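Local coordinates for protein HpuA (Kingella denitrificans ATCC 33394, PDB 5EC6) that is an outer-membrane lipoprotein receptor that binds haemoglobin, probably to help the bacterium acquire haem iron, at residues 173-179 with 210-216; 304-308 with 318-322. The contacts are given in a common frame with arbitrary orientation. Where two conformers were deposited one is given. Residues are numbered along the deposited sequence.

Interaction 1: 173-179 with 210-216; sequences GKATYEV and SFLTVNF
Two extended segments run antiparallel, the axes of strands 174-179 and 210-215 approaching to 4.6 Å with their directions 158° apart. The register pairs Gly-173 with Phe-216 and Val-179 with Ser-210. Gly-173 opens the contact at phi/psi 84/-154, where a side chain would strike the preceding carbonyl; its O accepts Phe-216 N at 2.9 Å. Lys-174 and Asn-215 form a non-hydrogen-bonded pair, CA to CA 4.5 Å; Lys-174 NZ makes a salt bridge with Asp-315 OD1 and a hydrogen bond with Ser-317 O, and Asn-215 ND2 hydrogen-bonds to Asp-315 O. Ala-175 exchanges two backbone hydrogen bonds with Val-214 (N to Val-214 O 3.0 Å, O from Val-214 N 2.8 Å), and its CB meets the Phe-216 ring edge at CE2, 4.1 Å away. Thr-176 and Thr-213, both m rotamers, sit opposite at a CA separation of 4.3 Å and share an OG1-OG1 hydrogen bond of 2.7 Å. The sheet curls into a barrel: strand 174-185 also pairs with 298-308, closing the circuit begun by 208-215, and Ala-175, Tyr-177, Val-179, Leu-212 and Val-214 share the enclosed face, identified by Tyr-177 meeting Ile-284 and Leu-264 of other strands. Tyr-177 (m) pairs with Leu-212, N to Leu-212 O 2.7 Å and O from Leu-212 N 3.0 Å, and its CE1 approaches Val-214 CG2 to 4.0 Å. On the Thr-176 face, Glu-178 OE1 lies 3.7 Å from Phe-211 CE1 at the ring edge, while OE2 is hydrogen-bonded to Tyr-194 OH. Val-179 N donates to Ser-210 O at 2.9 Å; a water then bridges Val-179 O (2.6 Å) and Ser-210 N (2.9 Å).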
ATOM      1  N   GLY A 173      21.902   7.403   0.052  1.00 16.15           N
ATOM      2  CA  GLY A 173      21.726   6.734  -1.215  1.00 17.08           C
ATOM      3  C   GLY A 173      20.318   6.889  -1.774  1.00 14.96           C
ATOM      4  O   GLY A 173      19.659   7.842  -1.511  1.00 15.78           O
ATOM      5  N   LYS A 174      19.939   5.926  -2.592  1.00 14.81           N
ATOM      6  CA  LYS A 174      18.700   6.017  -3.354  0.52 14.95           C
ATOM      7  C   LYS A 174      18.002   4.654  -3.336  1.00 14.55           C
ATOM      8  O   LYS A 174      18.632   3.615  -3.213  1.00 15.13           O
ATOM      9  CB  LYS A 174      18.946   6.485  -4.791  0.52 15.48           C
ATOM     10  CG  LYS A 174      19.217   7.982  -4.879  0.52 15.79           C
ATOM     11  CD  LYS A 174      19.574   8.456  -6.289  0.52 16.37           C
ATOM     12  CE  LYS A 174      18.387   8.387  -7.248  0.52 16.87           C
ATOM     13  NZ  LYS A 174      18.661   8.970  -8.599  0.52 16.62           N
ATOM     14  N   ALA A 175      16.685   4.703  -3.495  1.00 14.54           N
ATOM     15  CA  ALA A 175      15.888   3.481  -3.703  1.00 14.60           C
ATOM     16  C   ALA A 175      14.745   3.767  -4.656  1.00 15.16           C
ATOM     17  O   ALA A 175      14.187   4.863  -4.645  1.00 16.06           O
ATOM     18  CB  ALA A 175      15.279   3.059  -2.387  1.00 15.27           C
ATOM     19  N   THR A 176      14.440   2.778  -5.476  1.00 14.66           N
ATOM     20  CA  THR A 176      13.363   2.853  -6.450  1.00 15.03           C
ATOM     21  C   THR A 176      12.312   1.793  -6.143  1.00 15.75           C
ATOM     22  O   THR A 176      12.614   0.616  -5.917  1.00 16.45           O
ATOM     23  CB  THR A 176      13.961   2.669  -7.858  1.00 15.83           C
ATOM     24  OG1 THR A 176      14.853   3.768  -8.118  1.00 15.83           O
ATOM     25  CG2 THR A 176      12.931   2.646  -8.915  1.00 16.25           C
ATOM     26  N   TYR A 177      11.060   2.240  -6.206  1.00 14.73           N
ATOM     27  CA  TYR A 177       9.882   1.458  -5.834  1.00 15.03           C
ATOM     28  C   TYR A 177       8.974   1.313  -7.066  1.00 16.08           C
ATOM     29  O   TYR A 177       8.850   2.227  -7.878  1.00 16.63           O
ATOM     30  CB  TYR A 177       9.119   2.128  -4.690  1.00 15.39           C
ATOM     31  CG  TYR A 177       9.899   2.255  -3.400  1.00 13.85           C
ATOM     32  CD1 TYR A 177      10.827   3.300  -3.225  1.00 15.90           C
ATOM     33  CD2 TYR A 177       9.729   1.347  -2.369  1.00 14.49           C
ATOM     34  CE1 TYR A 177      11.593   3.388  -2.089  1.00 15.31           C
ATOM     35  CE2 TYR A 177      10.452   1.438  -1.216  1.00 14.70           C
ATOM     36  CZ  TYR A 177      11.404   2.438  -1.060  1.00 15.19           C
ATOM     37  OH  TYR A 177      12.143   2.554   0.101  1.00 15.50           O
ATOM     38  N   GLU A 178       8.344   0.150  -7.158  1.00 15.79           N
ATOM     39  CA  GLU A 178       7.436  -0.207  -8.237  1.00 16.74           C
ATOM     40  C   GLU A 178       6.074  -0.189  -7.568  1.00 15.79           C
ATOM     41  O   GLU A 178       5.851  -0.976  -6.656  1.00 17.04           O
ATOM     42  CB  GLU A 178       7.806  -1.605  -8.753  1.00 17.89           C
ATOM     43  CG  GLU A 178       7.003  -2.090  -9.964  1.00 20.04           C
ATOM     44  CD  GLU A 178       7.707  -3.234 -10.689  1.00 21.94           C
ATOM     45  OE1 GLU A 178       8.982  -3.301 -10.699  1.00 22.93           O
ATOM     46  OE2 GLU A 178       6.981  -4.119 -11.243  1.00 22.34           O
ATOM     47  N   VAL A 179       5.173   0.684  -8.033  1.00 15.25           N
ATOM     48  CA  VAL A 179       3.972   1.013  -7.262  1.00 16.55           C
ATOM     49  C   VAL A 179       2.701   0.905  -8.141  1.00 15.42           C
ATOM     50  O   VAL A 179       2.770   0.988  -9.386  1.00 16.45           O
ATOM     51  CB  VAL A 179       4.015   2.413  -6.581  1.00 15.26           C
ATOM     52  CG1 VAL A 179       5.282   2.567  -5.751  1.00 15.25           C
ATOM     53  CG2 VAL A 179       3.896   3.563  -7.544  1.00 16.63           C
ATOM     54  N   SER A 210       4.580   2.027 -12.856  1.00 17.32           N
ATOM     55  CA  SER A 210       4.777   3.292 -12.162  1.00 16.32           C
ATOM     56  C   SER A 210       5.879   3.118 -11.146  1.00 16.04           C
ATOM     57  O   SER A 210       5.926   2.104 -10.429  1.00 16.46           O
ATOM     58  CB  SER A 210       3.528   3.682 -11.423  1.00 16.90           C
ATOM     59  OG  SER A 210       2.379   3.879 -12.287  1.00 16.80           O
ATOM     60  N   PHE A 211       6.772   4.101 -11.116  1.00 15.05           N
ATOM     61  CA  PHE A 211       7.943   4.029 -10.246  1.00 15.84           C
ATOM     62  C   PHE A 211       8.126   5.339  -9.468  1.00 14.66           C
ATOM     63  O   PHE A 211       7.949   6.432 -10.002  1.00 14.84           O
ATOM     64  CB  PHE A 211       9.207   3.741 -11.067  1.00 15.14           C
ATOM     65  CG  PHE A 211       9.054   2.474 -11.909  1.00 15.73           C
ATOM     66  CD1 PHE A 211       9.239   1.263 -11.333  1.00 17.46           C
ATOM     67  CD2 PHE A 211       8.593   2.549 -13.207  1.00 17.13           C
ATOM     68  CE1 PHE A 211       9.073   0.089 -12.049  1.00 16.18           C
ATOM     69  CE2 PHE A 211       8.397   1.390 -13.940  1.00 17.11           C
ATOM     70  CZ  PHE A 211       8.648   0.167 -13.351  1.00 16.41           C
ATOM     71  N   LEU A 212       8.438   5.162  -8.192  1.00 13.54           N
ATOM     72  CA  LEU A 212       8.804   6.287  -7.327  1.00 14.08           C
ATOM     73  C   LEU A 212      10.211   6.037  -6.796  1.00 14.34           C
ATOM     74  O   LEU A 212      10.533   4.933  -6.355  1.00 14.68           O
ATOM     75  CB  LEU A 212       7.838   6.417  -6.145  1.00 14.87           C
ATOM     76  CG  LEU A 212       6.354   6.555  -6.479  1.00 15.57           C
ATOM     77  CD1 LEU A 212       5.528   6.568  -5.208  1.00 15.84           C
ATOM     78  CD2 LEU A 212       6.067   7.736  -7.370  1.00 16.84           C
ATOM     79  N   THR A 213      11.046   7.078  -6.819  1.00 13.91           N
ATOM     80  CA  THR A 213      12.389   7.002  -6.282  1.00 13.97           C
ATOM     81  C   THR A 213      12.576   7.997  -5.148  1.00 14.39           C
ATOM     82  O   THR A 213      12.196   9.191  -5.247  1.00 14.79           O
ATOM     83  CB  THR A 213      13.412   7.204  -7.401  1.00 14.65           C
ATOM     84  OG1 THR A 213      13.403   6.033  -8.205  1.00 15.78           O
ATOM     85  CG2 THR A 213      14.809   7.433  -6.911  1.00 15.38           C
ATOM     86  N   VAL A 214      13.205   7.478  -4.088  1.00 14.80           N
ATOM     87  CA  VAL A 214      13.579   8.255  -2.930  1.00 14.49           C
ATOM     88  C   VAL A 214      15.073   8.485  -2.992  1.00 14.12           C
ATOM     89  O   VAL A 214      15.866   7.526  -3.108  1.00 15.42           O
ATOM     90  CB  VAL A 214      13.202   7.557  -1.610  1.00 14.63           C
ATOM     91  CG1 VAL A 214      13.716   8.396  -0.448  1.00 14.92           C
ATOM     92  CG2 VAL A 214      11.708   7.356  -1.479  1.00 16.85           C
ATOM     93  N   ASN A 215      15.475   9.758  -2.908  1.00 14.99           N
ATOM     94  CA  ASN A 215      16.874  10.130  -2.722  1.00 15.02           C
ATOM     95  C   ASN A 215      17.051  10.538  -1.257  1.00 14.95           C
ATOM     96  O   ASN A 215      16.519  11.549  -0.837  1.00 15.88           O
ATOM     97  CB  ASN A 215      17.268  11.256  -3.645  1.00 15.45           C
ATOM     98  CG  ASN A 215      18.742  11.531  -3.597  1.00 16.48           C
ATOM     99  OD1 ASN A 215      19.327  11.560  -2.511  1.00 16.81           O
ATOM    100  ND2 ASN A 215      19.358  11.715  -4.758  1.00 18.40           N
ATOM    101  N   PHE A 216      17.709   9.681  -0.491  1.00 15.39           N
ATOM    102  CA  PHE A 216      17.929   9.888   0.925  1.00 15.71           C
ATOM    103  C   PHE A 216      19.044  10.923   1.152  1.00 17.82           C
ATOM    104  O   PHE A 216      19.130  11.462   2.249  1.00 19.67           O
ATOM    105  CB  PHE A 216      18.300   8.578   1.612  1.00 16.26           C
ATOM    106  CG  PHE A 216      17.162   7.564   1.646  1.00 15.38           C
ATOM    107  CD1 PHE A 216      16.210   7.612   2.629  1.00 15.75           C
ATOM    108  CD2 PHE A 216      17.039   6.616   0.646  1.00 15.52           C
ATOM    109  CE1 PHE A 216      15.179   6.657   2.693  1.00 15.43           C
ATOM    110  CE2 PHE A 216      15.979   5.698   0.679  1.00 16.44           C
ATOM    111  CZ  PHE A 216      15.046   5.744   1.687  1.00 15.76           C
TER
HETATM  112  O   HOH W   1       1.164   1.462 -12.412  1.00 18.47           O
HETATM  113  O   HOH W   2       3.306  -0.254 -11.628  1.00 19.76           O

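Interaction 2: 304-308 with 318-322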
ATOM      1  N   ARG A 304       9.979  -2.164  -3.052  1.00 16.18           N
ATOM      2  CA  ARG A 304      11.319  -1.701  -3.400  1.00 16.63           C
ATOM      3  C   ARG A 304      11.925  -2.624  -4.454  1.00 17.88           C
ATOM      4  O   ARG A 304      12.192  -3.794  -4.189  1.00 20.36           O
ATOM      5  CB  ARG A 304      12.197  -1.691  -2.150  1.00 17.27           C
ATOM      6  CG  ARG A 304      13.552  -1.019  -2.335  1.00 17.47           C
ATOM      7  CD  ARG A 304      14.185  -0.660  -1.008  1.00 17.55           C
ATOM      8  NE  ARG A 304      14.373  -1.884  -0.217  1.00 17.50           N
ATOM      9  CZ  ARG A 304      14.596  -1.879   1.090  1.00 16.75           C
ATOM     10  NH1 ARG A 304      14.732  -0.770   1.738  1.00 17.86           N
ATOM     11  NH2 ARG A 304      14.750  -3.051   1.711  1.00 18.79           N
ATOM     12  N   ARG A 305      12.175  -2.099  -5.635  1.00 16.77           N
ATOM     13  CA  ARG A 305      12.739  -2.878  -6.731  0.54 18.69           C
ATOM     14  C   ARG A 305      14.259  -2.920  -6.625  1.00 19.24           C
ATOM     15  O   ARG A 305      14.894  -3.917  -6.982  1.00 19.60           O
ATOM     16  CB  ARG A 305      12.276  -2.260  -8.066  0.54 20.19           C
ATOM     17  CG  ARG A 305      12.709  -3.011  -9.310  0.54 22.11           C
ATOM     18  CD  ARG A 305      12.330  -2.272 -10.592  0.54 22.14           C
ATOM     19  NE  ARG A 305      12.613  -3.124 -11.761  0.54 23.53           N
ATOM     20  CZ  ARG A 305      13.827  -3.312 -12.290  0.54 25.37           C
ATOM     21  NH1 ARG A 305      14.894  -2.684 -11.803  0.54 25.94           N
ATOM     22  NH2 ARG A 305      13.984  -4.153 -13.311  0.54 27.75           N
ATOM     23  N   GLU A 306      14.858  -1.836  -6.140  1.00 18.22           N
ATOM     24  CA  GLU A 306      16.313  -1.703  -6.148  1.00 18.62           C
ATOM     25  C   GLU A 306      16.674  -0.659  -5.124  1.00 17.10           C
ATOM     26  O   GLU A 306      15.945   0.343  -4.935  1.00 17.46           O
ATOM     27  CB  GLU A 306      16.809  -1.304  -7.520  1.00 20.84           C
ATOM     28  CG  GLU A 306      18.314  -1.260  -7.622  1.00 22.11           C
ATOM     29  CD  GLU A 306      18.839  -1.002  -9.020  1.00 25.87           C
ATOM     30  OE1 GLU A 306      18.068  -0.971 -10.019  1.00 24.42           O
ATOM     31  OE2 GLU A 306      20.098  -0.846  -9.129  1.00 29.11           O
ATOM     32  N   TYR A 307      17.826  -0.848  -4.503  1.00 17.31           N
ATOM     33  CA  TYR A 307      18.359   0.215  -3.654  1.00 16.55           C
ATOM     34  C   TYR A 307      19.856   0.174  -3.641  1.00 17.95           C
ATOM     35  O   TYR A 307      20.488  -0.866  -3.928  1.00 17.92           O
ATOM     36  CB  TYR A 307      17.805   0.131  -2.216  1.00 17.37           C
ATOM     37  CG  TYR A 307      18.284  -1.062  -1.432  1.00 18.15           C
ATOM     38  CD1 TYR A 307      17.614  -2.297  -1.521  1.00 19.00           C
ATOM     39  CD2 TYR A 307      19.410  -0.988  -0.643  1.00 18.60           C
ATOM     40  CE1 TYR A 307      18.073  -3.416  -0.819  1.00 19.33           C
ATOM     41  CE2 TYR A 307      19.858  -2.077   0.052  1.00 21.03           C
ATOM     42  CZ  TYR A 307      19.200  -3.283  -0.026  1.00 22.16           C
ATOM     43  OH  TYR A 307      19.662  -4.377   0.690  1.00 23.46           O
ATOM     44  N   ASN A 308      20.453   1.346  -3.380  1.00 16.89           N
ATOM     45  CA  ASN A 308      21.904   1.470  -3.278  1.00 18.10           C
ATOM     46  C   ASN A 308      22.219   2.545  -2.255  1.00 17.48           C
ATOM     47  O   ASN A 308      22.059   3.734  -2.520  1.00 16.36           O
ATOM     48  CB  ASN A 308      22.502   1.847  -4.635  1.00 18.81           C
ATOM     49  CG  ASN A 308      24.013   1.946  -4.578  1.00 20.40           C
ATOM     50  OD1 ASN A 308      24.618   1.636  -3.564  1.00 20.91           O
ATOM     51  ND2 ASN A 308      24.604   2.367  -5.668  1.00 23.08           N
ATOM     52  N   HIS A 318      15.452   7.279 -11.602  1.00 15.89           N
ATOM     53  CA  HIS A 318      15.266   5.936 -11.153  1.00 15.18           C
ATOM     54  C   HIS A 318      16.539   5.095 -11.265  1.00 16.97           C
ATOM     55  O   HIS A 318      17.388   5.298 -12.168  1.00 18.33           O
ATOM     56  CB  HIS A 318      14.157   5.247 -11.910  1.00 15.41           C
ATOM     57  CG  HIS A 318      12.840   5.948 -11.814  1.00 15.37           C
ATOM     58  ND1 HIS A 318      12.260   6.272 -10.603  1.00 15.38           N
ATOM     59  CD2 HIS A 318      11.977   6.334 -12.774  1.00 15.94           C
ATOM     60  CE1 HIS A 318      11.077   6.804 -10.828  1.00 16.92           C
ATOM     61  NE2 HIS A 318      10.904   6.887 -12.151  1.00 16.64           N
ATOM     62  N   LEU A 319      16.677   4.160 -10.324  1.00 16.28           N
ATOM     63  CA  LEU A 319      17.643   3.076 -10.482  1.00 16.61           C
ATOM     64  C   LEU A 319      17.117   2.080 -11.502  1.00 17.69           C
ATOM     65  O   LEU A 319      15.928   1.724 -11.453  1.00 18.34           O
ATOM     66  CB  LEU A 319      17.894   2.401  -9.121  1.00 17.34           C
ATOM     67  CG  LEU A 319      18.364   3.326  -8.019  1.00 19.31           C
ATOM     68  CD1 LEU A 319      18.582   2.606  -6.698  1.00 21.40           C
ATOM     69  CD2 LEU A 319      19.647   4.030  -8.451  1.00 23.03           C
ATOM     70  N   VAL A 320      17.990   1.597 -12.386  1.00 17.93           N
ATOM     71  CA  VAL A 320      17.552   0.814 -13.560  1.00 19.82           C
ATOM     72  C   VAL A 320      18.432  -0.445 -13.801  1.00 24.61           C
ATOM     73  O   VAL A 320      18.612  -0.847 -14.950  1.00 25.77           O
ATOM     74  CB  VAL A 320      17.536   1.672 -14.850  1.00 20.47           C
ATOM     75  CG1 VAL A 320      16.456   2.754 -14.808  1.00 19.56           C
ATOM     76  CG2 VAL A 320      18.900   2.310 -15.102  1.00 20.31           C
ATOM     77  N   SER A 321      18.969  -1.043 -12.756  1.00 26.98           N
ATOM     78  CA  SER A 321      19.701  -2.328 -12.937  1.00 30.11           C
ATOM     79  C   SER A 321      18.798  -3.404 -13.529  1.00 33.74           C
ATOM     80  O   SER A 321      17.590  -3.410 -13.317  1.00 35.65           O
ATOM     81  CB  SER A 321      20.270  -2.821 -11.621  1.00 31.87           C
ATOM     82  OG  SER A 321      21.202  -1.879 -11.142  1.00 32.07           O
ATOM     83  N   PRO A 322      19.381  -4.322 -14.311  1.00 44.90           N
ATOM     84  CA  PRO A 322      18.530  -5.285 -15.021  1.00 51.76           C
ATOM     85  C   PRO A 322      17.883  -6.289 -14.073  1.00 57.51           C
ATOM     86  O   PRO A 322      16.644  -6.398 -13.962  1.00 54.78           O
ATOM     87  CB  PRO A 322      19.488  -5.968 -16.003  1.00 49.77           C
ATOM     88  CG  PRO A 322      20.870  -5.619 -15.557  1.00 50.46           C
ATOM     89  CD  PRO A 322      20.785  -4.345 -14.768  1.00 46.49           C
TER
HETATM   90  O   HOH W   3      15.277  -0.592 -10.405  1.00 29.91           O
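One carboxylate holds both the backbone and the side chain of a single serine: Glu-306 OE1 accepts Ser-321 N at 2.9 Å, and Glu-306 OE2 accepts Ser-321 OG at a short 2.5 Å. Glu-306 can do this beside Arg-305 because the two residues form a classic beta bulge opposite Thr-176. The helical-like phi/psi of Arg-305 (-85/-34) breaks the usual alternation, so consecutive side chains both point toward 318-322. Arg-305 stretches out through three trans torsions, and its NH1 donates to Ser-321 O at 3.2 Å, almost in line with the N-H bond; its NE makes a long, weak ion pair with Glu-178. A water completes the polar cluster, accepting from Arg-305 NH1 at 2.5 Å and donating to Glu-306 OE1 at 2.8 Å and Leu-319 O at 2.6 Å. The bulge lies on strand 298-308, the last strand of the beta-barrel, and 318-322 is the C-terminal tail, which returns through a loop and passes obliquely across it, the touching parts running 115° apart. It adds no strand to the sheet. Leu-319 packs its side chain on the strand backbone, with CD1 3.9 Å from Tyr-307 CA and 4.0 Å from Asn-308 N, while its CB lies 3.5 Å from Glu-306 OE1. The Tyr-307 CA-to-CB bond points away from the tail, and its hydroxyl is hydrogen-bonded to His-278.

How the interactions relate
Interaction 1 and interaction 2 are centred 8 Å apart and share one sheet, because strand 174-185, paired with 208-215 on one side, has 298-308 as its neighbour on the other. Thr-176 O and Arg-305 N, 2.8 Å apart, probably make a hydrogen bond at the bulge. The C-terminal tail then crosses the face bearing the threonine pair: His-318 ND1 is 2.7 Å from Thr-213 OG1, a probable hydrogen bond, His-318 CE1 packs 3.3 Å from Phe-211 O, and Leu-319 N donates to Thr-176 OG1. Three chain regions distant in sequence thus meet on this face of the barrel, in a structure determined without haemoglobin.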